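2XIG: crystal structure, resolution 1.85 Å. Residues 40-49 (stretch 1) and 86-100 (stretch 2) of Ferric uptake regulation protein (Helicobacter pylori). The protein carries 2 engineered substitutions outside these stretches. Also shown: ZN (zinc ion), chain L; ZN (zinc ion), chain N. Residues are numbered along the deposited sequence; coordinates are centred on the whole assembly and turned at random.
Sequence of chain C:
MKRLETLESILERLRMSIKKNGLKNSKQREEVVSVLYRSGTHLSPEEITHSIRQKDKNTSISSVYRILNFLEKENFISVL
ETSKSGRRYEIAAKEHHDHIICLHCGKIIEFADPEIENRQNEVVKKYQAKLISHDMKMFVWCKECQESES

Stretch 1 40-49: GTHLSPEEIT
Stretch 2 86-100: GRRYEIAAKEHHDHI

Residues 41-44 run extended beside strand 86-91, after a non-extended Gly40, and a helix begins at Pro45, its axis 53° from the strand direction. One antiparallel bridge sets the register: Leu43 N donates to Tyr89 O (2.9 Å) and Tyr89 N to Leu43 O (2.7 Å), with the two CA atoms 5.1 Å apart. Loop 92-97 then leads to strand 98-100, which carries His99.

His42, the residue most covered, leaves the backbone sideways, but its m rotamer (chi2 66°) brings the ring end closer to the second stretch. There the zinc ion of chain L joins the stretches, bound by His42 NE2 (2.2 Å), His97 NE2 (2.1 Å), His99 NE2 (2.1 Å) and both oxygens of Glu90, OE2 at 2.0 Å and OE1 at 2.6 Å. Imidazole nitrogens suit zinc, and the carboxylate offsets its charge; Glu90 OE1 also takes a salt bridge from Lys94 NZ (2.8 Å).

Arg88 (chi1 m, chi2 t, chi3 142°, chi4 70°) lays one guanidinium face over Ser44 CB, 3.9 Å from NH2; its long, charged chain reaches the Glu47 carboxylate (chi1 m, chi2 t, chi3 -65°) in a long salt bridge from NH2 to Glu47 OE1 (3.8 Å). Ser44 (p) caps the helix: its short hydroxyl can accept from a free N-H of the first turn, OG from Glu47 N (3.2 Å), while Ser44 N donates to Glu47 OE1 (3.0 Å).

Tyr89 (m, chi2 -95°) supplies apolar surface: its CE2 lies 3.9 Å from Pro45 CG, its CB 4.4 Å from Ile48 CD1.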

ATOM      1  N   GLY C  40      22.879  -7.492  16.978  1.00 26.79           N
ATOM      2  CA  GLY C  40      23.077  -6.059  16.888  1.00 23.81           C
ATOM      3  C   GLY C  40      22.032  -5.384  16.019  1.00 28.61           C
ATOM      4  O   GLY C  40      22.112  -4.187  15.756  1.00 31.21           O
ATOM      5  N   THR C  41      21.040  -6.150  15.570  1.00 25.48           N
ATOM      6  CA  THR C  41      20.010  -5.592  14.701  1.00 26.36           C
ATOM      7  C   THR C  41      18.596  -5.932  15.212  1.00 28.72           C
ATOM      8  O   THR C  41      18.429  -6.310  16.372  1.00 26.15           O
ATOM      9  CB  THR C  41      20.243  -6.039  13.236  1.00 26.46           C
ATOM     10  OG1 THR C  41      19.333  -5.361  12.356  1.00 31.09           O
ATOM     11  CG2 THR C  41      20.118  -7.553  13.100  1.00 17.05           C
ATOM     12  N   HIS C  42      17.583  -5.770  14.369  1.00 21.43           N
ATOM     13  CA  HIS C  42      16.225  -6.166  14.740  1.00 19.37           C
ATOM     14  C   HIS C  42      15.834  -7.334  13.855  1.00 21.83           C
ATOM     15  O   HIS C  42      15.970  -7.261  12.645  1.00 22.12           O
ATOM     16  CB  HIS C  42      15.233  -5.022  14.553  1.00 24.42           C
ATOM     17  CG  HIS C  42      15.581  -3.780  15.312  1.00 20.15           C
ATOM     18  ND1 HIS C  42      16.693  -3.027  15.020  1.00 20.81           N
ATOM     19  CD2 HIS C  42      14.950  -3.147  16.330  1.00 13.64           C
ATOM     20  CE1 HIS C  42      16.745  -1.989  15.835  1.00 18.10           C
ATOM     21  NE2 HIS C  42      15.692  -2.033  16.631  1.00 16.84           N
ATOM     22  N   LEU C  43      15.342  -8.410  14.452  1.00 18.05           N
ATOM     23  CA  LEU C  43      15.170  -9.659  13.713  1.00 18.08           C
ATOM     24  C   LEU C  43      13.710 -10.010  13.450  1.00 20.93           C
ATOM     25  O   LEU C  43      12.854  -9.799  14.299  1.00 21.65           O
ATOM     26  CB  LEU C  43      15.845 -10.809  14.468  1.00 18.68           C
ATOM     27  CG  LEU C  43      17.368 -10.726  14.599  1.00 23.12           C
ATOM     28  CD1 LEU C  43      17.897 -11.914  15.400  1.00 17.47           C
ATOM     29  CD2 LEU C  43      18.026 -10.662  13.227  1.00 23.09           C
ATOM     30  N   SER C  44      13.434 -10.555  12.267  1.00 19.83           N
ATOM     31  CA  SER C  44      12.109 -11.077  11.974  1.00 21.16           C
ATOM     32  C   SER C  44      11.967 -12.472  12.566  1.00 20.87           C
ATOM     33  O   SER C  44      12.959 -13.151  12.813  1.00 20.05           O
ATOM     34  CB  SER C  44      11.889 -11.138  10.455  1.00 19.99           C
ATOM     35  OG  SER C  44      12.759 -12.095   9.884  1.00 19.76           O
ATOM     36  N   PRO C  45      10.725 -12.915  12.794  1.00 19.36           N
ATOM     37  CA  PRO C  45      10.511 -14.292  13.241  1.00 20.66           C
ATOM     38  C   PRO C  45      11.183 -15.319  12.320  1.00 22.58           C
ATOM     39  O   PRO C  45      11.722 -16.306  12.816  1.00 21.81           O
ATOM     40  CB  PRO C  45       8.990 -14.435  13.198  1.00 24.70           C
ATOM     41  CG  PRO C  45       8.487 -13.046  13.408  1.00 24.24           C
ATOM     42  CD  PRO C  45       9.460 -12.166  12.676  1.00 24.89           C
ATOM     43  N   GLU C  46      11.154 -15.089  11.007  1.00 21.64           N
ATOM     44  CA  GLU C  46      11.820 -15.988  10.068  1.00 22.05           C
ATOM     45  C   GLU C  46      13.316 -16.095  10.352  1.00 18.14           C
ATOM     46  O   GLU C  46      13.867 -17.187  10.389  1.00 19.23           O
ATOM     47  CB  GLU C  46      11.586 -15.529   8.618  1.00 30.53           C
ATOM     48  CG  GLU C  46      10.153 -15.716   8.129  1.00 38.49           C
ATOM     49  CD  GLU C  46       9.844 -14.932   6.852  1.00 47.57           C
ATOM     50  OE1 GLU C  46       9.754 -13.688   6.922  1.00 51.50           O
ATOM     51  OE2 GLU C  46       9.672 -15.558   5.782  1.00 45.67           O
ATOM     52  N   GLU C  47      13.975 -14.957  10.551  1.00 19.31           N
ATOM     53  CA  GLU C  47      15.413 -14.955  10.812  1.00 23.42           C
ATOM     54  C   GLU C  47      15.756 -15.634  12.133  1.00 21.39           C
ATOM     55  O   GLU C  47      16.755 -16.344  12.249  1.00 18.44           O
ATOM     56  CB  GLU C  47      15.939 -13.525  10.847  1.00 25.94           C
ATOM     57  CG  GLU C  47      15.825 -12.783   9.550  1.00 29.67           C
ATOM     58  CD  GLU C  47      16.390 -11.389   9.668  1.00 38.40           C
ATOM     59  OE1 GLU C  47      15.825 -10.576  10.434  1.00 28.46           O
ATOM     60  OE2 GLU C  47      17.401 -11.113   8.989  1.00 47.47           O
ATOM     61  N   ILE C  48      14.935 -15.389  13.145  1.00 19.26           N
ATOM     62  CA  ILE C  48      15.122 -16.044  14.430  1.00 19.72           C
ATOM     63  C   ILE C  48      14.996 -17.555  14.270  1.00 17.81           C
ATOM     64  O   ILE C  48      15.760 -18.321  14.861  1.00 23.44           O
ATOM     65  CB  ILE C  48      14.119 -15.505  15.476  1.00 21.51           C
ATOM     66  CG1 ILE C  48      14.435 -14.043  15.794  1.00 16.59           C
ATOM     67  CG2 ILE C  48      14.139 -16.346  16.746  1.00 21.06           C
ATOM     68  CD1 ILE C  48      13.274 -13.283  16.434  1.00 21.50           C
ATOM     69  N   THR C  49      14.040 -17.981  13.448  1.00 17.25           N
ATOM     70  CA  THR C  49      13.825 -19.402  13.209  1.00 16.30           C
ATOM     71  C   THR C  49      15.044 -19.991  12.507  1.00 14.88           C
ATOM     72  O   THR C  49      15.518 -21.064  12.881  1.00 21.96           O
ATOM     73  CB  THR C  49      12.554 -19.645  12.367  1.00 22.39           C
ATOM     74  OG1 THR C  49      11.422 -19.094  13.053  1.00 22.32           O
ATOM     75  CG2 THR C  49      12.321 -21.138  12.125  1.00 22.51           C
ATOM     76  N   GLY C  86       7.721  -5.282   8.115  1.00 34.01           N
ATOM     77  CA  GLY C  86       6.909  -6.222   8.866  1.00 33.59           C
ATOM     78  C   GLY C  86       7.237  -6.094  10.341  1.00 32.73           C
ATOM     79  O   GLY C  86       7.688  -5.035  10.784  1.00 34.29           O
ATOM     80  N   ARG C  87       7.021  -7.165  11.098  1.00 30.84           N
ATOM     81  CA  ARG C  87       7.318  -7.159  12.530  1.00 28.05           C
ATOM     82  C   ARG C  87       8.761  -7.577  12.758  1.00 26.06           C
ATOM     83  O   ARG C  87       9.216  -8.579  12.212  1.00 28.74           O
ATOM     84  CB  ARG C  87       6.371  -8.088  13.296  1.00 30.94           C
ATOM     85  CG  ARG C  87       4.943  -7.572  13.402  1.00 40.26           C
ATOM     86  CD  ARG C  87       4.011  -8.595  14.059  1.00 47.01           C
ATOM     87  NE  ARG C  87       4.060  -8.548  15.519  1.00 52.39           N
ATOM     88  CZ  ARG C  87       3.187  -7.893  16.279  1.00 53.65           C
ATOM     89  NH1 ARG C  87       2.189  -7.228  15.718  1.00 55.58           N
ATOM     90  NH2 ARG C  87       3.308  -7.902  17.600  1.00 54.31           N
ATOM     91  N   ARG C  88       9.489  -6.799  13.553  1.00 18.95           N
ATOM     92  CA  ARG C  88      10.853  -7.161  13.882  1.00 15.33           C
ATOM     93  C   ARG C  88      11.089  -6.997  15.384  1.00 14.71           C
ATOM     94  O   ARG C  88      10.479  -6.146  16.016  1.00 16.72           O
ATOM     95  CB  ARG C  88      11.856  -6.360  13.050  1.00 21.30           C
ATOM     96  CG  ARG C  88      11.916  -6.857  11.601  1.00 28.06           C
ATOM     97  CD  ARG C  88      13.016  -6.229  10.791  1.00 37.87           C
ATOM     98  NE  ARG C  88      13.623  -7.205   9.886  1.00 43.36           N
ATOM     99  CZ  ARG C  88      13.017  -7.715   8.818  1.00 44.67           C
ATOM    100  NH1 ARG C  88      11.787  -7.343   8.518  1.00 48.72           N
ATOM    101  NH2 ARG C  88      13.641  -8.600   8.050  1.00 40.70           N
ATOM    102  N   TYR C  89      11.959  -7.833  15.928  1.00 14.84           N
ATOM    103  CA  TYR C  89      12.081  -7.968  17.380  1.00 15.14           C
ATOM    104  C   TYR C  89      13.478  -7.659  17.888  1.00 19.07           C
ATOM    105  O   TYR C  89      14.472  -7.844  17.183  1.00 18.47           O
ATOM    106  CB  TYR C  89      11.694  -9.389  17.808  1.00 17.81           C
ATOM    107  CG  TYR C  89      10.225  -9.709  17.639  1.00 19.62           C
ATOM    108  CD1 TYR C  89       9.344  -9.568  18.698  1.00 22.90           C
ATOM    109  CD2 TYR C  89       9.717 -10.151  16.417  1.00 18.82           C
ATOM    110  CE1 TYR C  89       8.002  -9.857  18.555  1.00 26.04           C
ATOM    111  CE2 TYR C  89       8.375 -10.435  16.262  1.00 23.43           C
ATOM    112  CZ  TYR C  89       7.523 -10.287  17.334  1.00 25.62           C
ATOM    113  OH  TYR C  89       6.189 -10.565  17.195  1.00 24.83           O
ATOM    114  N   GLU C  90      13.546  -7.209  19.139  1.00 16.07           N
ATOM    115  CA  GLU C  90      14.822  -6.953  19.766  1.00 18.66           C
ATOM    116  C   GLU C  90      14.697  -7.177  21.263  1.00 15.73           C
ATOM    117  O   GLU C  90      13.595  -7.161  21.826  1.00 16.52           O
ATOM    118  CB  GLU C  90      15.267  -5.519  19.499  1.00 17.25           C
ATOM    119  CG  GLU C  90      14.245  -4.487  19.941  1.00 21.34           C
ATOM    120  CD  GLU C  90      14.695  -3.067  19.652  1.00 23.04           C
ATOM    121  OE1 GLU C  90      15.898  -2.777  19.834  1.00 16.23           O
ATOM    122  OE2 GLU C  90      13.839  -2.249  19.244  1.00 22.77           O
ATOM    123  N   ILE C  91      15.835  -7.385  21.904  1.00 15.60           N
ATOM    124  CA  ILE C  91      15.860  -7.597  23.342  1.00 14.88           C
ATOM    125  C   ILE C  91      15.408  -6.301  24.027  1.00 21.42           C
ATOM    126  O   ILE C  91      15.742  -5.207  23.577  1.00 23.05           O
ATOM    127  CB  ILE C  91      17.281  -8.028  23.784  1.00 18.96           C
ATOM    128  CG1 ILE C  91      17.265  -8.692  25.163  1.00 21.67           C
ATOM    129  CG2 ILE C  91      18.264  -6.863  23.683  1.00 19.12           C
ATOM    130  CD1 ILE C  91      16.578 -10.049  25.188  1.00 18.97           C
ATOM    131  N   ALA C  92      14.619  -6.424  25.091  1.00 16.84           N
ATOM    132  CA  ALA C  92      14.044  -5.262  25.762  1.00 15.42           C
ATOM    133  C   ALA C  92      15.077  -4.524  26.612  1.00 21.87           C
ATOM    134  O   ALA C  92      14.932  -3.333  26.873  1.00 22.96           O
ATOM    135  CB  ALA C  92      12.855  -5.679  26.624  1.00 17.18           C
ATOM    136  N   ALA C  93      16.116  -5.236  27.034  1.00 21.06           N
ATOM    137  CA  ALA C  93      17.124  -4.666  27.935  1.00 21.66           C
ATOM    138  C   ALA C  93      18.135  -3.766  27.208  1.00 22.14           C
ATOM    139  O   ALA C  93      19.334  -4.054  27.188  1.00 22.48           O
ATOM    140  CB  ALA C  93      17.838  -5.780  28.684  1.00 16.77           C
ATOM    141  N   LYS C  94      17.626  -2.686  26.614  1.00 17.57           N
ATOM    142  CA  LYS C  94      18.413  -1.701  25.866  1.00 14.12           C
ATOM    143  C   LYS C  94      17.903  -0.307  26.223  1.00 20.48           C
ATOM    144  O   LYS C  94      16.724  -0.138  26.531  1.00 20.58           O
ATOM    145  CB  LYS C  94      18.273  -1.913  24.337  1.00 17.12           C
ATOM    146  CG  LYS C  94      19.093  -3.067  23.751  1.00 17.21           C
ATOM    147  CD  LYS C  94      18.670  -3.426  22.292  1.00 17.15           C
ATOM    148  CE  LYS C  94      18.992  -2.328  21.283  1.00 21.97           C
ATOM    149  NZ  LYS C  94      18.669  -2.795  19.864  1.00 22.04           N
ATOM    150  N   GLU C  95      18.795   0.685  26.181  1.00 17.78           N
ATOM    151  CA  GLU C  95      18.443   2.087  26.405  1.00 18.99           C
ATOM    152  C   GLU C  95      17.288   2.502  25.478  1.00 22.40           C
ATOM    153  O   GLU C  95      17.168   1.993  24.358  1.00 25.73           O
ATOM    154  CB  GLU C  95      19.679   2.968  26.141  1.00 27.08           C
ATOM    155  CG  GLU C  95      19.417   4.470  25.956  1.00 38.33           C
ATOM    156  CD  GLU C  95      19.938   5.328  27.108  1.00 42.81           C
ATOM    157  OE1 GLU C  95      19.229   6.270  27.525  1.00 44.17           O
ATOM    158  OE2 GLU C  95      21.061   5.071  27.589  1.00 45.36           O
ATOM    159  N   HIS C  96      16.437   3.414  25.942  1.00 19.14           N
ATOM    160  CA  HIS C  96      15.337   3.883  25.100  1.00 18.75           C
ATOM    161  C   HIS C  96      15.841   4.441  23.788  1.00 17.86           C
ATOM    162  O   HIS C  96      16.779   5.223  23.755  1.00 16.95           O
ATOM    163  CB  HIS C  96      14.519   4.986  25.762  1.00 19.05           C
ATOM    164  CG  HIS C  96      13.575   5.646  24.810  1.00 22.70           C
ATOM    165  ND1 HIS C  96      12.393   5.056  24.417  1.00 18.16           N
ATOM    166  CD2 HIS C  96      13.666   6.806  24.117  1.00 20.58           C
ATOM    167  CE1 HIS C  96      11.784   5.835  23.543  1.00 17.05           C
ATOM    168  NE2 HIS C  96      12.537   6.901  23.340  1.00 23.46           N
ATOM    169  N   HIS C  97      15.192   4.062  22.695  1.00 16.19           N
ATOM    170  CA  HIS C  97      15.530   4.650  21.415  1.00 12.03           C
ATOM    171  C   HIS C  97      14.334   4.577  20.486  1.00 12.89           C
ATOM    172  O   HIS C  97      13.406   3.784  20.676  1.00 13.88           O
ATOM    173  CB  HIS C  97      16.688   3.896  20.770  1.00 14.99           C
ATOM    174  CG  HIS C  97      16.385   2.453  20.533  1.00 11.86           C
ATOM    175  ND1 HIS C  97      16.583   1.486  21.495  1.00 16.61           N
ATOM    176  CD2 HIS C  97      15.859   1.815  19.462  1.00 12.05           C
ATOM    177  CE1 HIS C  97      16.206   0.312  21.022  1.00 17.89           C
ATOM    178  NE2 HIS C  97      15.757   0.490  19.793  1.00 15.84           N
ATOM    179  N   ASP C  98      14.374   5.424  19.477  1.00 12.37           N
ATOM    180  CA  ASP C  98      13.342   5.451  18.458  1.00 14.64           C
ATOM    181  C   ASP C  98      13.945   4.926  17.174  1.00 17.97           C
ATOM    182  O   ASP C  98      15.103   4.515  17.172  1.00 15.25           O
ATOM    183  CB  ASP C  98      12.865   6.871  18.326  1.00 13.06           C
ATOM    184  CG  ASP C  98      12.413   7.430  19.659  1.00 15.45           C
ATOM    185  OD1 ASP C  98      11.395   6.939  20.170  1.00 17.77           O
ATOM    186  OD2 ASP C  98      13.084   8.335  20.198  1.00 19.57           O
ATOM    187  N   HIS C  99      13.178   4.924  16.083  1.00 15.42           N
ATOM    188  CA  HIS C  99      13.635   4.191  14.912  1.00 16.35           C
ATOM    189  C   HIS C  99      13.524   4.936  13.602  1.00 17.79           C
ATOM    190  O   HIS C  99      12.520   5.584  13.323  1.00 16.65           O
ATOM    191  CB  HIS C  99      12.868   2.882  14.775  1.00 15.51           C
ATOM    192  CG  HIS C  99      13.059   1.956  15.928  1.00 18.97           C
ATOM    193  ND1 HIS C  99      12.204   1.934  17.010  1.00 20.71           N
ATOM    194  CD2 HIS C  99      14.013   1.028  16.181  1.00 15.36           C
ATOM    195  CE1 HIS C  99      12.611   1.019  17.868  1.00 19.44           C
ATOM    196  NE2 HIS C  99      13.704   0.456  17.389  1.00 18.21           N
ATOM    197  N   ILE C 100      14.577   4.802  12.804  1.00 14.88           N
ATOM    198  CA  ILE C 100      14.578   5.216  11.412  1.00 11.88           C
ATOM    199  C   ILE C 100      14.507   3.936  10.572  1.00 15.31           C
ATOM    200  O   ILE C 100      15.202   2.971  10.853  1.00 15.97           O
ATOM    201  CB  ILE C 100      15.874   5.993  11.103  1.00 15.48           C
ATOM    202  CG1 ILE C 100      15.813   7.378  11.749  1.00 23.09           C
ATOM    203  CG2 ILE C 100      16.108   6.116   9.605  1.00 19.83           C
ATOM    204  CD1 ILE C 100      17.172   8.012  12.000  1.00 23.83           C
TER
HETATM  205 ZN    ZN L1151      15.036  -0.860  18.352  1.00 21.04          ZN
HETATM  206 ZN    ZN N1153      12.019   8.522  22.043  1.00 20.82          ZN
HETATM  207  O   HOH W   1      19.782  -5.548  18.851  1.00 26.18           O